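Local coordinates for protein STU0660 (Streptococcus thermophilus, PDB 3ZTH) that probably binds DNA in CRISPR-mediated bacterial immunity, as a large, magnesium-binding Csn2 protein, at residues 11-16 against 28-33; 95-100 against 189-194; 275-280 against 322-327. All coordinates share one frame; numbering follows the deposited sequence.

Running from the N terminus, interaction 1 comes first: residues 28-33 turn back onto 11-16 after a short connection holding strand 20-24, and join the small antiparallel sheet to helix 28-43. Interaction 2 closes a much longer loop, 88 residues between 95-100 and 189-194, and brings the start of helix 97-106 to the end of helix 177-192. Interaction 3 closes a 41-residue loop without strands, between the ends of helices 267-277 and 312-324. The three loops follow in series; none nests in or crosses another. Interaction 2 lies across the chain's centre from both others; the centres of interactions 2 and 3 are about 46 Å apart.

Interaction 1 of 3, residues 11-16 against 28-33; sequences ERIELN and NELKYY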
loop_
_atom_site.group_PDB
_atom_site.type_symbol
_atom_site.label_atom_id
_atom_site.label_comp_id
_atom_site.label_asym_id
_atom_site.label_seq_id
_atom_site.Cartn_x
_atom_site.Cartn_y
_atom_site.Cartn_z
ATOM N N GLU A 11 0.680 -39.039 -20.547
ATOM C CA GLU A 11 -0.721 -39.321 -20.282
ATOM C C GLU A 11 -1.069 -38.791 -18.903
ATOM O O GLU A 11 -0.191 -38.475 -18.109
ATOM C CB GLU A 11 -0.974 -40.829 -20.326
ATOM C CG GLU A 11 0.004 -41.629 -19.476
ATOM C CD GLU A 11 -0.283 -43.114 -19.492
ATOM O OE1 GLU A 11 -1.321 -43.527 -20.058
ATOM O OE2 GLU A 11 0.534 -43.873 -18.933
ATOM N N ARG A 12 -2.356 -38.699 -18.613
ATOM C CA ARG A 12 -2.779 -38.197 -17.323
ATOM C C ARG A 12 -2.442 -39.184 -16.220
ATOM O O ARG A 12 -2.389 -40.396 -16.445
ATOM C CB ARG A 12 -4.283 -37.898 -17.347
ATOM C CG ARG A 12 -4.600 -36.595 -18.063
ATOM C CD ARG A 12 -6.057 -36.464 -18.457
ATOM N NE ARG A 12 -6.305 -35.182 -19.117
ATOM C CZ ARG A 12 -6.444 -34.026 -18.474
ATOM N NH1 ARG A 12 -6.371 -33.996 -17.148
ATOM N NH2 ARG A 12 -6.638 -32.899 -19.151
ATOM N N ILE A 13 -2.175 -38.651 -15.032
ATOM C CA ILE A 13 -1.869 -39.483 -13.879
ATOM C C ILE A 13 -3.221 -39.938 -13.353
ATOM O O ILE A 13 -4.061 -39.108 -12.998
ATOM C CB ILE A 13 -1.136 -38.679 -12.784
ATOM C CG1 ILE A 13 0.184 -38.146 -13.336
ATOM C CG2 ILE A 13 -0.862 -39.557 -11.580
ATOM C CD1 ILE A 13 0.358 -36.661 -13.154
ATOM N N GLU A 14 -3.435 -41.253 -13.331
ATOM C CA GLU A 14 -4.691 -41.827 -12.850
ATOM C C GLU A 14 -4.664 -42.036 -11.343
ATOM O O GLU A 14 -3.713 -42.580 -10.798
ATOM C CB GLU A 14 -4.974 -43.169 -13.537
ATOM C CG GLU A 14 -6.380 -43.704 -13.291
ATOM C CD GLU A 14 -6.671 -44.960 -14.082
ATOM O OE1 GLU A 14 -6.145 -45.069 -15.211
ATOM O OE2 GLU A 14 -7.430 -45.830 -13.590
ATOM N N LEU A 15 -5.725 -41.602 -10.682
ATOM C CA LEU A 15 -5.846 -41.722 -9.239
ATOM C C LEU A 15 -7.226 -42.269 -8.862
ATOM O O LEU A 15 -8.259 -41.691 -9.213
ATOM C CB LEU A 15 -5.659 -40.346 -8.607
ATOM C CG LEU A 15 -4.361 -39.906 -7.921
ATOM C CD1 LEU A 15 -3.139 -40.574 -8.515
ATOM C CD2 LEU A 15 -4.278 -38.388 -8.040
ATOM N N ASN A 16 -7.252 -43.384 -8.156
ATOM C CA ASN A 16 -8.521 -43.938 -7.739
ATOM C C ASN A 16 -8.782 -43.316 -6.358
ATOM O O ASN A 16 -8.115 -43.646 -5.380
ATOM C CB ASN A 16 -8.403 -45.456 -7.680
ATOM C CG ASN A 16 -9.738 -46.156 -7.791
ATOM O OD1 ASN A 16 -10.676 -45.646 -8.398
ATOM N ND2 ASN A 16 -9.819 -47.351 -7.227
ATOM N N ASN A 28 9.055 -40.333 -6.179
ATOM C CA ASN A 28 8.805 -39.148 -5.369
ATOM C C ASN A 28 8.512 -37.868 -6.148
ATOM O O ASN A 28 7.630 -37.098 -5.772
ATOM C CB ASN A 28 9.965 -38.939 -4.397
ATOM C CG ASN A 28 10.015 -40.015 -3.330
ATOM O OD1 ASN A 28 9.112 -40.855 -3.248
ATOM N ND2 ASN A 28 11.057 -40.000 -2.501
ATOM N N GLU A 29 9.232 -37.648 -7.238
ATOM C CA GLU A 29 9.020 -36.457 -8.043
ATOM C C GLU A 29 7.595 -36.440 -8.584
ATOM O O GLU A 29 6.904 -35.426 -8.521
ATOM C CB GLU A 29 10.026 -36.419 -9.191
ATOM C CG GLU A 29 11.464 -36.611 -8.722
ATOM C CD GLU A 29 11.928 -38.073 -8.743
ATOM O OE1 GLU A 29 11.233 -38.964 -8.191
ATOM O OE2 GLU A 29 13.010 -38.324 -9.319
ATOM N N LEU A 30 7.150 -37.572 -9.108
ATOM C CA LEU A 30 5.809 -37.639 -9.654
ATOM C C LEU A 30 4.785 -37.405 -8.543
ATOM O O LEU A 30 3.798 -36.702 -8.751
ATOM C CB LEU A 30 5.577 -38.994 -10.337
ATOM C CG LEU A 30 4.162 -39.229 -10.877
ATOM C CD1 LEU A 30 3.859 -38.269 -12.011
ATOM C CD2 LEU A 30 4.040 -40.667 -11.347
ATOM N N LYS A 31 5.020 -37.992 -7.370
ATOM C CA LYS A 31 4.106 -37.813 -6.241
ATOM C C LYS A 31 4.031 -36.334 -5.923
ATOM O O LYS A 31 2.950 -35.779 -5.715
ATOM C CB LYS A 31 4.587 -38.580 -4.991
ATOM C CG LYS A 31 4.493 -40.103 -5.130
ATOM C CD LYS A 31 4.640 -40.855 -3.802
ATOM C CE LYS A 31 6.058 -40.823 -3.277
ATOM N NZ LYS A 31 6.182 -41.665 -2.061
ATOM N N TYR A 32 5.190 -35.690 -5.921
ATOM C CA TYR A 32 5.246 -34.276 -5.609
ATOM C C TYR A 32 4.500 -33.441 -6.632
ATOM O O TYR A 32 3.774 -32.514 -6.275
ATOM C CB TYR A 32 6.697 -33.804 -5.508
ATOM C CG TYR A 32 6.811 -32.418 -4.917
ATOM C CD1 TYR A 32 6.875 -32.239 -3.538
ATOM C CD2 TYR A 32 6.821 -31.288 -5.729
ATOM C CE1 TYR A 32 6.948 -30.972 -2.979
ATOM C CE2 TYR A 32 6.894 -30.010 -5.183
ATOM C CZ TYR A 32 6.958 -29.860 -3.801
ATOM O OH TYR A 32 7.046 -28.604 -3.236
ATOM N N TYR A 33 4.692 -33.769 -7.903
ATOM C CA TYR A 33 4.031 -33.059 -8.981
ATOM C C TYR A 33 2.520 -33.215 -8.838
ATOM O O TYR A 33 1.773 -32.259 -9.004
ATOM C CB TYR A 33 4.468 -33.616 -10.334
ATOM C CG TYR A 33 3.634 -33.078 -11.462
ATOM C CD1 TYR A 33 3.871 -31.810 -11.984
ATOM C CD2 TYR A 33 2.558 -33.809 -11.969
ATOM C CE1 TYR A 33 3.051 -31.272 -12.990
ATOM C CE2 TYR A 33 1.732 -33.285 -12.970
ATOM C CZ TYR A 33 1.988 -32.015 -13.473
ATOM O OH TYR A 33 1.189 -31.495 -14.462
#
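Ile13 turns CG1 anti to its own carbonyl carbon (chi1 -61°), and Leu30 and Tyr33 each swing CG to the side opposite their backbone nitrogens, which brings the three side chains together between strand 13-16 and helix 28-43. The isoleucine works alone on its side and serves two partners with one branch. Its CG1 lies 3.9 Å from Leu30 CD1. One bond further out, CD1 touches the same leucine methyl, 4.0 Å from Leu30 CD1, as the two side chains slide past each other in opposite directions. That terminal methyl also meets the phenol: Ile13 CD1 is 3.6 Å from Tyr33 CE2 and 3.8 Å from Tyr33 CD2, lying at the ring's edge and in its plane, not over a face. The contact is wholly apolar; Tyr33 OH bonds instead with Gln6 O. Helix 28-43 follows directly on strand 20-24 and the loop carrying Gln26, as the helix after a P-loop does, in keeping with this family's place in the P-loop NTPase clan. Gln26 binds a magnesium ion together with Asp240, and the Leu30 side chain lies about 12 Å from a bound magnesium ion. On the sheet side, Ile13 pairs through its backbone with Val5 of strand 2-5, while Val261 of strand 261-263 touches Leu30. Tyr33 meets the ring of His7 edge to face, and meets the ring of Trp174 of the second subunit with the planes about 50° apart.

Interaction 2 of 3, residues 95-100 against 189-194; sequences GTLAQG and DHLLSQ
Leu191 pushes its forked end against the first turn of helix 97-106, one methyl on the Leu97 side chain and the other on the backbone of Gly100. The tightest touch is methyl to methyl, with Leu191 CD2 only 3.3 Å from Leu97 CD1, which is close for two carbons. Both leucines carry CG anti to the backbone N (chi1 179° for Leu191); the side chains cross obliquely, and of Leu97 it is the CD1 branch that touches. Leu191 CD1 goes the other way and lies 3.6 Å from Gly100 O. It is just as near the carbonyl carbon, Gly100 C, so the methyl rests against the whole C=O group. The CA atoms of Gly100 and Leu191 are 7.2 Å apart, the nearest pair of the two segments. Both partners are helix ends. Thr96 is the N-cap of helix 97-106: its OG1 accepts from Gln99 N at 3.2 Å, with an N-H...O angle of 156°, and holds the turn that presents Leu97 and Gly100; the same hydroxyl bonds to Glu91 O. Past Leu191, helix 177-192 runs out, and Ser193 OG donates back to His190 O at 2.6 Å, from above the carbonyl plane by 43°. The chain then turns through a bond of 2.9 Å from Gln194 N to Leu191 O. In the wider fold, Leu97 lies along helix 177-192, touching also Phe184, Met187 and Leu188. Beyond Leu191 comes Tyr199, so the start of helix 97-106 packs on the last turns of a helix that leads, after a short turn, into strand 199-204 of the six-stranded mixed sheet.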
loop_
_atom_site.group_PDB
_atom_site.type_symbol
_atom_site.label_atom_id
_atom_site.label_comp_id
_atom_site.label_asym_id
_atom_site.label_seq_id
_atom_site.Cartn_x
_atom_site.Cartn_y
_atom_site.Cartn_z
ATOM N N GLY A 95 -11.381 -17.981 4.993
ATOM C CA GLY A 95 -11.322 -19.351 4.510
ATOM C C GLY A 95 -10.772 -20.471 5.376
ATOM O O GLY A 95 -10.774 -21.623 4.938
ATOM N N THR A 96 -10.298 -20.174 6.583
ATOM C CA THR A 96 -9.774 -21.248 7.418
ATOM C C THR A 96 -10.917 -21.991 8.071
ATOM O O THR A 96 -12.042 -21.495 8.157
ATOM C CB THR A 96 -8.870 -20.746 8.548
ATOM O OG1 THR A 96 -9.659 -20.011 9.493
ATOM C CG2 THR A 96 -7.757 -19.874 7.994
ATOM N N LEU A 97 -10.608 -23.194 8.529
ATOM C CA LEU A 97 -11.575 -24.039 9.196
ATOM C C LEU A 97 -12.154 -23.275 10.394
ATOM O O LEU A 97 -13.362 -23.258 10.611
ATOM C CB LEU A 97 -10.866 -25.318 9.650
ATOM C CG LEU A 97 -11.680 -26.500 10.168
ATOM C CD1 LEU A 97 -12.608 -26.998 9.076
ATOM C CD2 LEU A 97 -10.738 -27.600 10.589
ATOM N N ALA A 98 -11.280 -22.627 11.157
ATOM C CA ALA A 98 -11.691 -21.857 12.330
ATOM C C ALA A 98 -12.746 -20.792 12.005
ATOM O O ALA A 98 -13.699 -20.589 12.761
ATOM C CB ALA A 98 -10.463 -21.198 12.970
ATOM N N GLN A 99 -12.574 -20.110 10.881
ATOM C CA GLN A 99 -13.520 -19.083 10.493
ATOM C C GLN A 99 -14.912 -19.688 10.401
ATOM O O GLN A 99 -15.856 -19.189 11.011
ATOM C CB GLN A 99 -13.136 -18.484 9.148
ATOM C CG GLN A 99 -13.982 -17.286 8.758
ATOM C CD GLN A 99 -13.687 -16.803 7.353
ATOM O OE1 GLN A 99 -14.017 -15.673 6.993
ATOM N NE2 GLN A 99 -13.074 -17.662 6.547
ATOM N N GLY A 100 -15.029 -20.773 9.647
ATOM C CA GLY A 100 -16.317 -21.422 9.493
ATOM C C GLY A 100 -16.857 -22.012 10.783
ATOM O O GLY A 100 -18.066 -22.037 11.010
ATOM N N ASP A 189 -14.506 -32.013 12.991
ATOM C CA ASP A 189 -15.684 -32.807 13.332
ATOM C C ASP A 189 -16.889 -31.901 13.586
ATOM O O ASP A 189 -17.920 -32.018 12.929
ATOM C CB ASP A 189 -15.409 -33.652 14.583
ATOM C CG ASP A 189 -16.470 -34.733 14.816
ATOM O OD1 ASP A 189 -17.579 -34.627 14.254
ATOM O OD2 ASP A 189 -16.195 -35.691 15.572
ATOM N N HIS A 190 -16.737 -30.991 14.542
ATOM C CA HIS A 190 -17.794 -30.065 14.918
ATOM C C HIS A 190 -18.272 -29.234 13.742
ATOM O O HIS A 190 -19.448 -28.886 13.673
ATOM C CB HIS A 190 -17.317 -29.151 16.055
ATOM C CG HIS A 190 -16.916 -29.892 17.296
ATOM N ND1 HIS A 190 -16.384 -29.263 18.401
ATOM C CD2 HIS A 190 -16.942 -31.215 17.593
ATOM C CE1 HIS A 190 -16.095 -30.166 19.323
ATOM N NE2 HIS A 190 -16.422 -31.358 18.858
ATOM N N LEU A 191 -17.378 -28.909 12.814
ATOM C CA LEU A 191 -17.798 -28.135 11.656
ATOM C C LEU A 191 -18.639 -29.000 10.714
ATOM O O LEU A 191 -19.743 -28.620 10.338
ATOM C CB LEU A 191 -16.597 -27.581 10.889
ATOM C CG LEU A 191 -17.033 -26.777 9.653
ATOM C CD1 LEU A 191 -17.643 -25.465 10.118
ATOM C CD2 LEU A 191 -15.869 -26.500 8.730
ATOM N N LEU A 192 -18.119 -30.168 10.342
ATOM C CA LEU A 192 -18.827 -31.063 9.431
ATOM C C LEU A 192 -20.208 -31.461 9.913
ATOM O O LEU A 192 -21.069 -31.801 9.106
ATOM C CB LEU A 192 -18.009 -32.332 9.173
ATOM C CG LEU A 192 -16.712 -32.161 8.383
ATOM C CD1 LEU A 192 -16.010 -33.495 8.227
ATOM C CD2 LEU A 192 -17.029 -31.577 7.018
ATOM N N SER A 193 -20.423 -31.415 11.225
ATOM C CA SER A 193 -21.710 -31.802 11.797
ATOM C C SER A 193 -22.786 -30.791 11.461
ATOM O O SER A 193 -23.957 -30.978 11.791
ATOM C CB SER A 193 -21.604 -31.939 13.320
ATOM O OG SER A 193 -21.374 -30.684 13.935
ATOM N N GLN A 194 -22.387 -29.719 10.789
ATOM C CA GLN A 194 -23.325 -28.672 10.427
ATOM C C GLN A 194 -23.222 -28.265 8.959
ATOM O O GLN A 194 -23.543 -27.132 8.599
ATOM C CB GLN A 194 -23.095 -27.468 11.340
ATOM C CG GLN A 194 -23.266 -27.810 12.818
ATOM C CD GLN A 194 -22.776 -26.711 13.739
ATOM O OE1 GLN A 194 -21.587 -26.367 13.745
ATOM N NE2 GLN A 194 -23.691 -26.149 14.529
#

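Interaction 3 of 3, residues 275-280 against 322-327; sequences MKYYPS and NQLFHF
From Tyr277, at the end of helix 267-277, CB points toward 322-327, with CG anti to the carbonyl carbon (chi1 -80°) and beside the backbone N, a turn that carries the ring across to the end of helix 312-324. Down the CD2-CE2 side of the ring, CD2 comes first: Tyr277 CD2 is 4.1 Å from Gln323 NE2. The next atom is nearer, with Tyr277 CE2 3.5 Å from Gln323 OE1 and the amide carbon a little behind. On the CE1 side Tyr277 CE1 meets a methyl, Leu324 CD2, at 4.1 Å. The phenol thus meets an amide and an aliphatic branch, and both partners come at a slant from the same side of the ring plane. Gln323 reaches it fully extended, its side chain crossing that of the tyrosine at about a right angle and its amide plane turned 62° from the ring. Leu324 instead slides past the tyrosine in the opposite direction. These contacts lie in the helical C-terminal part of the chain, where helices 267-277 and 312-324 pack together; Ile320 also touches Tyr277, and Arg273 and Val274 touch Leu324. Helix 312-324 ends in a Schellman motif, with His326, at positive phi, as its C-prime residue. Asn322 O accepts two backbone donors, Phe325 N and Phe327 N, which come from opposite faces of the carbonyl plane. His326 N binds Gln323 O at 2.7 Å, tying the glutamine's own backbone into the turn. Within 275-280 Tyr278 is the first residue to leave helical geometry, and Pro279 CD lies 3.6 Å above the plane of the Tyr278 ring. Tyr278 and Pro279 also pack against Leu342 and Phe345 of the second subunit.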
loop_
_atom_site.group_PDB
_atom_site.type_symbol
_atom_site.label_atom_id
_atom_site.label_comp_id
_atom_site.label_asym_id
_atom_site.label_seq_id
_atom_site.Cartn_x
_atom_site.Cartn_y
_atom_site.Cartn_z
HETATM N N MSE A 275 -2.052 -66.378 -3.561
HETATM C CA MSE A 275 -2.049 -67.733 -3.032
HETATM C C MSE A 275 -1.834 -68.744 -4.165
HETATM O O MSE A 275 -1.081 -69.705 -4.014
HETATM C CB MSE A 275 -3.368 -67.989 -2.296
HETATM C CG MSE A 275 -3.545 -69.386 -1.726
HETATM SE SE MSE A 275 -5.049 -69.504 -0.473
HETATM C CE MSE A 275 -6.528 -69.285 -1.720
ATOM N N LYS A 276 -2.479 -68.515 -5.307
ATOM C CA LYS A 276 -2.333 -69.417 -6.446
ATOM C C LYS A 276 -0.878 -69.502 -6.920
ATOM O O LYS A 276 -0.418 -70.557 -7.353
ATOM C CB LYS A 276 -3.231 -68.975 -7.605
ATOM C CG LYS A 276 -3.111 -69.884 -8.817
ATOM C CD LYS A 276 -4.021 -69.488 -9.978
ATOM C CE LYS A 276 -3.902 -70.517 -11.121
ATOM N NZ LYS A 276 -4.776 -70.240 -12.307
ATOM N N TYR A 277 -0.156 -68.388 -6.826
ATOM C CA TYR A 277 1.243 -68.323 -7.242
ATOM C C TYR A 277 2.255 -68.649 -6.148
ATOM O O TYR A 277 3.430 -68.860 -6.437
ATOM C CB TYR A 277 1.563 -66.933 -7.777
ATOM C CG TYR A 277 1.129 -66.690 -9.198
ATOM C CD1 TYR A 277 -0.152 -66.222 -9.481
ATOM C CD2 TYR A 277 2.008 -66.905 -10.263
ATOM C CE1 TYR A 277 -0.549 -65.968 -10.787
ATOM C CE2 TYR A 277 1.621 -66.651 -11.574
ATOM C CZ TYR A 277 0.343 -66.180 -11.824
ATOM O OH TYR A 277 -0.040 -65.888 -13.108
ATOM N N TYR A 278 1.818 -68.685 -4.895
ATOM C CA TYR A 278 2.742 -68.972 -3.804
ATOM C C TYR A 278 3.498 -70.287 -4.031
ATOM O O TYR A 278 2.893 -71.335 -4.283
ATOM C CB TYR A 278 1.995 -69.030 -2.476
ATOM C CG TYR A 278 2.846 -68.600 -1.314
ATOM C CD1 TYR A 278 3.177 -67.260 -1.135
ATOM C CD2 TYR A 278 3.327 -69.528 -0.395
ATOM C CE1 TYR A 278 3.965 -66.846 -0.069
ATOM C CE2 TYR A 278 4.121 -69.125 0.678
ATOM C CZ TYR A 278 4.433 -67.785 0.834
ATOM O OH TYR A 278 5.220 -67.378 1.885
ATOM N N PRO A 279 4.836 -70.248 -3.920
ATOM C CA PRO A 279 5.710 -71.412 -4.113
ATOM C C PRO A 279 5.668 -72.457 -3.001
ATOM O O PRO A 279 6.477 -73.389 -2.984
ATOM C CB PRO A 279 7.088 -70.778 -4.239
ATOM C CG PRO A 279 6.995 -69.646 -3.265
ATOM C CD PRO A 279 5.625 -69.055 -3.569
ATOM N N SER A 280 4.727 -72.317 -2.078
ATOM C CA SER A 280 4.634 -73.261 -0.977
ATOM C C SER A 280 3.189 -73.511 -0.581
ATOM O O SER A 280 2.303 -72.720 -0.902
ATOM C CB SER A 280 5.429 -72.718 0.218
ATOM O OG SER A 280 5.010 -73.289 1.442
ATOM N N ASN A 322 4.157 -57.956 -8.142
ATOM C CA ASN A 322 4.647 -57.286 -9.339
ATOM C C ASN A 322 4.166 -58.025 -10.579
ATOM O O ASN A 322 3.675 -57.416 -11.525
ATOM C CB ASN A 322 6.167 -57.218 -9.332
ATOM C CG ASN A 322 6.673 -55.858 -8.937
ATOM O OD1 ASN A 322 7.859 -55.683 -8.654
ATOM N ND2 ASN A 322 5.773 -54.876 -8.920
ATOM N N GLN A 323 4.297 -59.344 -10.562
ATOM C CA GLN A 323 3.863 -60.158 -11.685
ATOM C C GLN A 323 2.383 -59.925 -12.013
ATOM O O GLN A 323 2.011 -59.875 -13.185
ATOM C CB GLN A 323 4.114 -61.639 -11.388
ATOM C CG GLN A 323 3.796 -62.538 -12.560
ATOM C CD GLN A 323 4.289 -63.959 -12.383
ATOM O OE1 GLN A 323 4.064 -64.810 -13.247
ATOM N NE2 GLN A 323 4.969 -64.228 -11.268
ATOM N N LEU A 324 1.547 -59.773 -10.985
ATOM C CA LEU A 324 0.116 -59.539 -11.187
ATOM C C LEU A 324 -0.144 -58.231 -11.913
ATOM O O LEU A 324 -1.226 -58.016 -12.458
ATOM C CB LEU A 324 -0.633 -59.519 -9.855
ATOM C CG LEU A 324 -0.664 -60.822 -9.059
ATOM C CD1 LEU A 324 -1.700 -60.675 -7.970
ATOM C CD2 LEU A 324 -1.021 -62.014 -9.950
ATOM N N PHE A 325 0.845 -57.349 -11.898
ATOM C CA PHE A 325 0.730 -56.069 -12.577
ATOM C C PHE A 325 1.579 -56.120 -13.839
ATOM O O PHE A 325 1.771 -55.122 -14.521
ATOM C CB PHE A 325 1.198 -54.939 -11.659
ATOM C CG PHE A 325 0.211 -54.593 -10.579
ATOM C CD1 PHE A 325 -0.973 -53.936 -10.889
ATOM C CD2 PHE A 325 0.455 -54.934 -9.256
ATOM C CE1 PHE A 325 -1.898 -53.626 -9.897
ATOM C CE2 PHE A 325 -0.462 -54.628 -8.261
ATOM C CZ PHE A 325 -1.640 -53.972 -8.580
ATOM N N HIS A 326 2.078 -57.306 -14.145
ATOM C CA HIS A 326 2.897 -57.496 -15.320
ATOM C C HIS A 326 4.160 -56.645 -15.264
ATOM O O HIS A 326 4.689 -56.240 -16.299
ATOM C CB HIS A 326 2.094 -57.163 -16.576
ATOM C CG HIS A 326 0.883 -58.021 -16.754
ATOM N ND1 HIS A 326 0.953 -59.394 -16.849
ATOM C CD2 HIS A 326 -0.432 -57.705 -16.838
ATOM C CE1 HIS A 326 -0.265 -59.888 -16.981
ATOM N NE2 HIS A 326 -1.124 -58.885 -16.978
ATOM N N PHE A 327 4.636 -56.357 -14.058
ATOM C CA PHE A 327 5.863 -55.588 -13.918
ATOM C C PHE A 327 6.964 -56.626 -13.738
ATOM O O PHE A 327 6.827 -57.550 -12.929
ATOM C CB PHE A 327 5.800 -54.666 -12.706
ATOM C CG PHE A 327 6.840 -53.584 -12.725
ATOM C CD1 PHE A 327 6.710 -52.497 -13.580
ATOM C CD2 PHE A 327 7.966 -53.664 -11.914
ATOM C CE1 PHE A 327 7.688 -51.510 -13.623
ATOM C CE2 PHE A 327 8.947 -52.678 -11.954
ATOM C CZ PHE A 327 8.807 -51.605 -12.805
#